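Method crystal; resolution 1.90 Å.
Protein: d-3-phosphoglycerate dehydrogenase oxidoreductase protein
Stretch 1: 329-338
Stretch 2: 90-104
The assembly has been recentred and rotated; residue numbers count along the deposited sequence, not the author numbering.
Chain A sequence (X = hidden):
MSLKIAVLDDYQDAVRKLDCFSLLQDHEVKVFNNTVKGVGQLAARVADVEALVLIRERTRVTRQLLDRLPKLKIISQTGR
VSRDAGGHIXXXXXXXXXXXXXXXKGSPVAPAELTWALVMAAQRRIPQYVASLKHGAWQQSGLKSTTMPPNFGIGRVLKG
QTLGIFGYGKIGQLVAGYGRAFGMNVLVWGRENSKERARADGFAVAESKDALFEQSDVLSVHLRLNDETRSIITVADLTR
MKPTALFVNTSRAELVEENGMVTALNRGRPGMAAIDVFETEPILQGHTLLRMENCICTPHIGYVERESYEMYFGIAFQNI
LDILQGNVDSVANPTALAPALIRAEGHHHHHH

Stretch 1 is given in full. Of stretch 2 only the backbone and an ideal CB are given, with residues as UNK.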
ATOM      1  N   ASP A 329     -18.872  -0.526 -35.719  1.00 39.56           N
ATOM      2  CA  ASP A 329     -19.347  -1.234 -34.522  1.00 39.97           C
ATOM      3  C   ASP A 329     -19.125  -0.493 -33.202  1.00 33.76           C
ATOM      4  O   ASP A 329     -19.924  -0.622 -32.285  1.00 36.38           O
ATOM      5  CB  ASP A 329     -18.726  -2.619 -34.424  1.00 40.53           C
ATOM      6  CG  ASP A 329     -19.136  -3.531 -35.570  1.00 56.78           C
ATOM      7  OD1 ASP A 329     -20.066  -3.176 -36.329  1.00 58.34           O
ATOM      8  OD2 ASP A 329     -18.521  -4.609 -35.716  1.00 51.80           O
ATOM      9  N   SER A 330     -18.059   0.293 -33.106  1.00 38.26           N
ATOM     10  CA  SER A 330     -17.758   0.989 -31.856  1.00 39.76           C
ATOM     11  C   SER A 330     -18.492   2.312 -31.683  1.00 40.27           C
ATOM     12  O   SER A 330     -18.301   2.986 -30.666  1.00 38.49           O
ATOM     13  CB  SER A 330     -16.262   1.212 -31.716  1.00 33.39           C
ATOM     14  OG  SER A 330     -15.818   2.153 -32.676  1.00 31.30           O
ATOM     15  N   VAL A 331     -19.322   2.685 -32.662  1.00 41.40           N
ATOM     16  CA  VAL A 331     -20.068   3.956 -32.596  1.00 35.53           C
ATOM     17  C   VAL A 331     -21.156   3.886 -31.530  1.00 37.06           C
ATOM     18  O   VAL A 331     -22.002   3.003 -31.565  1.00 39.94           O
ATOM     19  CB  VAL A 331     -20.640   4.426 -33.986  1.00 35.38           C
ATOM     20  CG1 VAL A 331     -21.323   5.802 -33.857  1.00 34.78           C
ATOM     21  CG2 VAL A 331     -19.527   4.543 -35.005  1.00 34.43           C
ATOM     22  N   ALA A 332     -21.079   4.806 -30.564  1.00 36.31           N
ATOM     23  CA  ALA A 332     -22.051   4.916 -29.484  1.00 40.14           C
ATOM     24  C   ALA A 332     -23.366   5.502 -29.993  1.00 41.36           C
ATOM     25  O   ALA A 332     -24.437   5.050 -29.590  1.00 36.39           O
ATOM     26  CB  ALA A 332     -21.503   5.783 -28.349  1.00 36.06           C
ATOM     27  N   ASN A 333     -23.260   6.487 -30.888  1.00 35.30           N
ATOM     28  CA  ASN A 333     -24.401   7.246 -31.406  1.00 35.92           C
ATOM     29  C   ASN A 333     -24.608   7.039 -32.917  1.00 37.03           C
ATOM     30  O   ASN A 333     -24.353   7.945 -33.708  1.00 41.20           O
ATOM     31  CB  ASN A 333     -24.202   8.740 -31.066  1.00 28.85           C
ATOM     32  CG  ASN A 333     -22.928   9.336 -31.688  1.00 35.00           C
ATOM     33  OD1 ASN A 333     -21.979   8.612 -32.017  1.00 37.87           O
ATOM     34  ND2 ASN A 333     -22.916  10.661 -31.872  1.00 35.18           N
ATOM     35  N   PRO A 334     -25.075   5.844 -33.339  1.00 43.23           N
ATOM     36  CA  PRO A 334     -24.991   5.527 -34.770  1.00 48.75           C
ATOM     37  C   PRO A 334     -25.841   6.436 -35.680  1.00 53.23           C
ATOM     38  O   PRO A 334     -25.581   6.510 -36.882  1.00 56.19           O
ATOM     39  CB  PRO A 334     -25.481   4.071 -34.843  1.00 48.73           C
ATOM     40  CG  PRO A 334     -25.421   3.561 -33.439  1.00 47.57           C
ATOM     41  CD  PRO A 334     -25.714   4.753 -32.588  1.00 45.08           C
ATOM     42  N   THR A 335     -26.816   7.144 -35.108  1.00 54.44           N
ATOM     43  CA  THR A 335     -27.646   8.078 -35.884  1.00 57.54           C
ATOM     44  C   THR A 335     -26.899   9.359 -36.288  1.00 55.48           C
ATOM     45  O   THR A 335     -27.465  10.222 -36.955  1.00 59.30           O
ATOM     46  CB  THR A 335     -29.008   8.407 -35.191  1.00 59.48           C
ATOM     47  OG1 THR A 335     -28.787   9.154 -33.993  1.00 63.81           O
ATOM     48  CG2 THR A 335     -29.786   7.128 -34.856  1.00 62.95           C
ATOM     49  N   ALA A 336     -25.631   9.474 -35.887  1.00 49.96           N
ATOM     50  CA  ALA A 336     -24.741  10.532 -36.374  1.00 48.13           C
ATOM     51  C   ALA A 336     -24.136  10.182 -37.735  1.00 48.47           C
ATOM     52  O   ALA A 336     -23.500  11.024 -38.368  1.00 51.97           O
ATOM     53  CB  ALA A 336     -23.631  10.797 -35.363  1.00 47.79           C
ATOM     54  N   LEU A 337     -24.311   8.934 -38.166  1.00 47.82           N
ATOM     55  CA  LEU A 337     -23.799   8.479 -39.455  1.00 52.59           C
ATOM     56  C   LEU A 337     -24.754   8.846 -40.597  1.00 58.36           C
ATOM     57  O   LEU A 337     -24.361   8.879 -41.768  1.00 61.67           O
ATOM     58  CB  LEU A 337     -23.554   6.968 -39.435  1.00 52.13           C
ATOM     59  CG  LEU A 337     -22.413   6.440 -38.556  1.00 54.34           C
ATOM     60  CD1 LEU A 337     -22.565   4.937 -38.330  1.00 51.54           C
ATOM     61  CD2 LEU A 337     -21.067   6.759 -39.173  1.00 50.93           C
ATOM     62  N   ALA A 338     -26.006   9.122 -40.235  1.00 61.55           N
ATOM     63  CA  ALA A 338     -27.046   9.528 -41.174  1.00 65.53           C
ATOM     64  C   ALA A 338     -26.723  10.891 -41.809  1.00 68.49           C
ATOM     65  O   ALA A 338     -26.008  11.696 -41.197  1.00 64.80           O
ATOM     66  CB  ALA A 338     -28.395   9.566 -40.456  1.00 65.70           C
ATOM     67  N   UNK A  90     -21.910  15.130 -24.305  1.00 41.37           N
ATOM     68  CA  UNK A  90     -23.265  15.416 -24.806  1.00 39.24           C
ATOM     69  C   UNK A  90     -23.470  14.696 -26.148  1.00 34.35           C
ATOM     70  O   UNK A  90     -23.088  15.209 -27.211  1.00 36.61           O
ATOM     71  CB  UNK A  90     -23.483  16.922 -24.963  1.00 39.24           C
ATOM     72  N   UNK A  91     -24.050  13.495 -26.082  1.00 31.66           N
ATOM     73  CA  UNK A  91     -24.152  12.609 -27.236  1.00 36.08           C
ATOM     74  C   UNK A  91     -25.116  13.136 -28.292  1.00 41.60           C
ATOM     75  O   UNK A  91     -24.880  12.974 -29.493  1.00 44.88           O
ATOM     76  CB  UNK A  91     -24.595  11.216 -26.785  1.00 36.08           C
ATOM     77  N   UNK A  92     -26.196  13.766 -27.828  1.00 47.35           N
ATOM     78  CA  UNK A  92     -27.192  14.378 -28.713  1.00 50.30           C
ATOM     79  C   UNK A  92     -26.598  15.550 -29.491  1.00 45.88           C
ATOM     80  O   UNK A  92     -26.857  15.683 -30.690  1.00 45.23           O
ATOM     81  CB  UNK A  92     -28.403  14.849 -27.905  1.00 50.30           C
ATOM     82  N   UNK A  93     -25.792  16.376 -28.818  1.00 39.25           N
ATOM     83  CA  UNK A  93     -25.087  17.467 -29.495  1.00 42.47           C
ATOM     84  C   UNK A  93     -24.077  16.952 -30.520  1.00 43.14           C
ATOM     85  O   UNK A  93     -23.921  17.558 -31.584  1.00 43.66           O
ATOM     86  CB  UNK A  93     -24.374  18.347 -28.466  1.00 42.47           C
ATOM     87  N   UNK A  94     -23.417  15.833 -30.195  1.00 42.03           N
ATOM     88  CA  UNK A  94     -22.497  15.152 -31.114  1.00 41.00           C
ATOM     89  C   UNK A  94     -23.243  14.643 -32.341  1.00 37.85           C
ATOM     90  O   UNK A  94     -22.811  14.867 -33.468  1.00 38.85           O
ATOM     91  CB  UNK A  94     -21.791  13.992 -30.409  1.00 41.00           C
ATOM     92  N   UNK A  95     -24.366  13.971 -32.098  1.00 41.05           N
ATOM     93  CA  UNK A  95     -25.230  13.451 -33.149  1.00 43.09           C
ATOM     94  C   UNK A  95     -25.730  14.577 -34.074  1.00 46.48           C
ATOM     95  O   UNK A  95     -25.778  14.391 -35.289  1.00 45.99           O
ATOM     96  CB  UNK A  95     -26.416  12.709 -32.530  1.00 43.09           C
ATOM     97  N   UNK A  96     -26.043  15.742 -33.491  1.00 45.71           N
ATOM     98  CA  UNK A  96     -26.443  16.951 -34.237  1.00 50.47           C
ATOM     99  C   UNK A  96     -25.369  17.460 -35.198  1.00 51.65           C
ATOM    100  O   UNK A  96     -25.683  17.923 -36.302  1.00 49.28           O
ATOM    101  CB  UNK A  96     -26.800  18.067 -33.254  1.00 50.47           C
ATOM    102  N   UNK A  97     -24.106  17.377 -34.774  1.00 49.18           N
ATOM    103  CA  UNK A  97     -22.985  17.820 -35.601  1.00 42.53           C
ATOM    104  C   UNK A  97     -22.487  16.711 -36.528  1.00 38.14           C
ATOM    105  O   UNK A  97     -21.598  16.939 -37.345  1.00 46.31           O
ATOM    106  CB  UNK A  97     -21.839  18.308 -34.713  1.00 42.53           C
ATOM    107  N   UNK A  98     -23.055  15.517 -36.407  1.00 42.83           N
ATOM    108  CA  UNK A  98     -22.551  14.359 -37.141  1.00 40.70           C
ATOM    109  C   UNK A  98     -21.144  13.974 -36.690  1.00 45.72           C
ATOM    110  O   UNK A  98     -20.320  13.561 -37.502  1.00 45.69           O
ATOM    111  CB  UNK A  98     -22.556  14.645 -38.644  1.00 40.70           C
ATOM    112  N   UNK A  99     -20.873  14.150 -35.396  1.00 39.79           N
ATOM    113  CA  UNK A  99     -19.620  13.724 -34.762  1.00 38.31           C
ATOM    114  C   UNK A  99     -19.854  12.356 -34.135  1.00 38.73           C
ATOM    115  O   UNK A  99     -20.708  12.228 -33.247  1.00 41.56           O
ATOM    116  CB  UNK A  99     -19.146  14.735 -33.716  1.00 38.31           C
ATOM    117  N   UNK A 100     -19.138  11.329 -34.610  1.00 38.13           N
ATOM    118  CA  UNK A 100     -19.309   9.996 -34.037  1.00 38.00           C
ATOM    119  C   UNK A 100     -18.513   9.830 -32.752  1.00 34.83           C
ATOM    120  O   UNK A 100     -17.363  10.259 -32.657  1.00 37.19           O
ATOM    121  CB  UNK A 100     -18.891   8.927 -35.048  1.00 38.00           C
ATOM    122  N   UNK A 101     -19.149   9.233 -31.754  1.00 37.08           N
ATOM    123  CA  UNK A 101     -18.485   8.936 -30.495  1.00 33.52           C
ATOM    124  C   UNK A 101     -18.184   7.448 -30.464  1.00 31.25           C
ATOM    125  O   UNK A 101     -19.084   6.615 -30.579  1.00 35.45           O
ATOM    126  CB  UNK A 101     -19.340   9.355 -29.297  1.00 33.52           C
ATOM    127  N   UNK A 102     -16.901   7.119 -30.334  1.00 33.50           N
ATOM    128  CA  UNK A 102     -16.471   5.726 -30.348  1.00 27.01           C
ATOM    129  C   UNK A 102     -16.279   5.248 -28.918  1.00 29.81           C
ATOM    130  O   UNK A 102     -15.734   5.974 -28.091  1.00 27.30           O
ATOM    131  CB  UNK A 102     -15.182   5.555 -31.155  1.00 27.01           C
ATOM    132  N   UNK A 103     -16.761   4.045 -28.629  1.00 25.88           N
ATOM    133  CA  UNK A 103     -16.775   3.531 -27.265  1.00 35.43           C
ATOM    134  C   UNK A 103     -15.715   2.468 -27.127  1.00 35.36           C
ATOM    135  O   UNK A 103     -15.615   1.556 -27.966  1.00 26.83           O
ATOM    136  CB  UNK A 103     -18.151   2.974 -26.893  1.00 35.43           C
ATOM    137  N   UNK A 104     -14.910   2.599 -26.080  1.00 37.17           N
ATOM    138  CA  UNK A 104     -13.921   1.591 -25.776  1.00 37.81           C
ATOM    139  C   UNK A 104     -14.437   0.532 -24.830  1.00 37.42           C
ATOM    140  O   UNK A 104     -15.637   0.426 -24.578  1.00 36.32           O
ATOM    141  CB  UNK A 104     -12.673   2.248 -25.183  1.00 37.81           C
TER

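Position 90 lies just before a helix, beyond reach of stretch 1, where a short polar side chain (Asp, Asn, Ser or Thr) could cap free amides. It is Asp90, whose OD1 accepts from the backbone N of 93 at 3.2 Å.

At 91 the CA-to-CB bond points toward stretch 1, with the ideal CB 5.0 Å from Asn333 CB; that spacing leaves room for a medium or large apolar group. Leu91 lies over this space, approaching Asn333 only loosely. Positions 92 and 93 have nothing of stretch 1 near their ideal CB, so little is preferred; they are Glu92 and Ala93.

At 94 the ideal CB is 3.8 Å from Asn333 ND2, and CA-to-CB runs sideways, so a small residue suits. Cys94 packs its CB there.

At 95 the ideal CB lies 4.1 Å from Asn333 ND2 and 4.4 Å from Ala336 CB, a donor and a methyl. Ser could answer the donor, Val the methyl; Thr does both. Thr95 OG1 accepts from Asn333 ND2 at 3.1 Å and donates to Leu91 O at 2.8 Å, while its CG2 lies 4.2 Å from Ala336 CB.

Positions 96 and 97 point away from stretch 1, which leaves polar or charged residues possible: Asp96 and Lys97, both bonded elsewhere in the structure.

At 98 phi is +65°, which favours glycine, and an ideal CB would sit 3.8 Å from Ala336 O. Gly98 closes the helix in a Schellman motif. Position 99 points away, little constrained; Val99 O accepts from Asn333 ND2 at 3.0 Å.

The extended backbone at 100 places the ideal CB 4.1 Å from Val331 CG1 and 5.1 Å from Ala336 CB, an apolar setting suited to Val or Ile. Val100 CG1 reaches Leu337 CD2 at 3.8 Å and Ala336 CB at 4.1 Å.

At 101 N donates to Asn333 OD1 at 2.9 Å, and O accepts from Ala332 N at 2.7 Å. With Ala332 CB 4.3 Å from the ideal CB, a beta-branched apolar residue fits, and Val101 brings CG1 to 4.2 Å from that methyl.

At 102, bridged to Val331, the ideal CB lies 3.8 Å from Ser330 OG but well short of Val331 CG2; a polar group could answer the hydroxyl, a chain longer than Val the methyl. Leu102 CD2 meets Val331 CG2 at 3.8 Å.

At 103 N donates to Ser330 O at 2.8 Å. CA-to-CB runs sideways, the ideal CB 3.8 Å from Ser330 O and 4.6 Å from Ala332 CB, so a long chain with an apolar stem (Glu, Gln, Lys, Met) would suit. Glu103 OE2 accepts from a water at 2.8 Å. Position 104 turns away, and is Gly104.

Stretch 2, residues 90-104: DLEACTDKGVVVLEG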
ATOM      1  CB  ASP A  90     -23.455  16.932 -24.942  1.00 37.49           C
ATOM      2  CG  ASP A  90     -24.915  17.341 -25.185  1.00 44.38           C
ATOM      3  OD1 ASP A  90     -25.753  16.516 -25.607  1.00 50.67           O
ATOM      4  OD2 ASP A  90     -25.217  18.526 -24.969  1.00 39.22           O
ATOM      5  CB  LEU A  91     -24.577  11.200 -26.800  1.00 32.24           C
ATOM      6  CG  LEU A  91     -23.569  10.476 -25.905  1.00 38.89           C
ATOM      7  CD1 LEU A  91     -24.046   9.065 -25.580  1.00 38.54           C
ATOM      8  CD2 LEU A  91     -22.200  10.435 -26.575  1.00 44.48           C
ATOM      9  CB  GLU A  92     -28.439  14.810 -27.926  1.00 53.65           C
ATOM     10  CG  GLU A  92     -29.522  13.728 -27.802  1.00 63.30           C
ATOM     11  CD  GLU A  92     -28.990  12.394 -27.297  1.00 76.94           C
ATOM     12  OE1 GLU A  92     -28.359  12.362 -26.215  1.00 86.44           O
ATOM     13  OE2 GLU A  92     -29.196  11.373 -27.987  1.00 82.58           O
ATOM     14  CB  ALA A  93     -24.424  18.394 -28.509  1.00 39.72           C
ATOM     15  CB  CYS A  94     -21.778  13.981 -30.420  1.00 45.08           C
ATOM     16  SG  CYS A  94     -20.485  14.492 -29.264  1.00 41.69           S
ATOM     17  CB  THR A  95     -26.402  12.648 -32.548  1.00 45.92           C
ATOM     18  OG1 THR A  95     -25.883  11.573 -31.755  1.00 41.90           O
ATOM     19  CG2 THR A  95     -27.284  12.073 -33.633  1.00 47.53           C
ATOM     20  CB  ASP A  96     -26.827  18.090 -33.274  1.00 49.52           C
ATOM     21  CG  ASP A  96     -28.189  17.887 -32.625  1.00 57.51           C
ATOM     22  OD1 ASP A  96     -28.943  16.983 -33.056  1.00 60.34           O
ATOM     23  OD2 ASP A  96     -28.507  18.631 -31.670  1.00 56.74           O
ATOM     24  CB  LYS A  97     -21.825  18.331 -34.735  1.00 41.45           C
ATOM     25  CG  LYS A  97     -22.183  19.450 -33.748  1.00 50.36           C
ATOM     26  CD  LYS A  97     -22.192  20.831 -34.397  1.00 60.56           C
ATOM     27  CE  LYS A  97     -22.273  21.932 -33.343  1.00 65.07           C
ATOM     28  NZ  LYS A  97     -23.501  21.852 -32.496  1.00 69.62           N
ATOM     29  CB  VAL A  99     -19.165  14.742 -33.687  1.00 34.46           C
ATOM     30  CG1 VAL A  99     -17.977  14.198 -32.865  1.00 39.12           C
ATOM     31  CG2 VAL A  99     -18.786  16.056 -34.346  1.00 34.08           C
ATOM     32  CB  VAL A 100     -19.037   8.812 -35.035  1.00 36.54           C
ATOM     33  CG1 VAL A 100     -20.080   8.802 -36.135  1.00 42.52           C
ATOM     34  CG2 VAL A 100     -17.634   8.859 -35.610  1.00 41.36           C
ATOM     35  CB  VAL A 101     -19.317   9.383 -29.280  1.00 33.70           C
ATOM     36  CG1 VAL A 101     -18.659   8.917 -27.975  1.00 32.47           C
ATOM     37  CG2 VAL A 101     -19.466  10.911 -29.286  1.00 34.09           C
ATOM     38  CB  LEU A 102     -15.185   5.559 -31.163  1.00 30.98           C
ATOM     39  CG  LEU A 102     -15.154   6.239 -32.541  1.00 33.53           C
ATOM     40  CD1 LEU A 102     -13.934   5.836 -33.311  1.00 28.17           C
ATOM     41  CD2 LEU A 102     -16.399   5.954 -33.354  1.00 26.97           C
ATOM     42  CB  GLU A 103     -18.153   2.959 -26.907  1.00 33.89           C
ATOM     43  CG  GLU A 103     -18.241   2.360 -25.500  1.00 45.23           C
ATOM     44  CD  GLU A 103     -19.659   2.163 -25.012  1.00 47.82           C
ATOM     45  OE1 GLU A 103     -19.898   2.370 -23.796  1.00 52.99           O
ATOM     46  OE2 GLU A 103     -20.531   1.804 -25.837  1.00 51.28           O
TER
HETATM   47  O   HOH W   1     -20.882   1.659 -28.585  1.00 42.88           O
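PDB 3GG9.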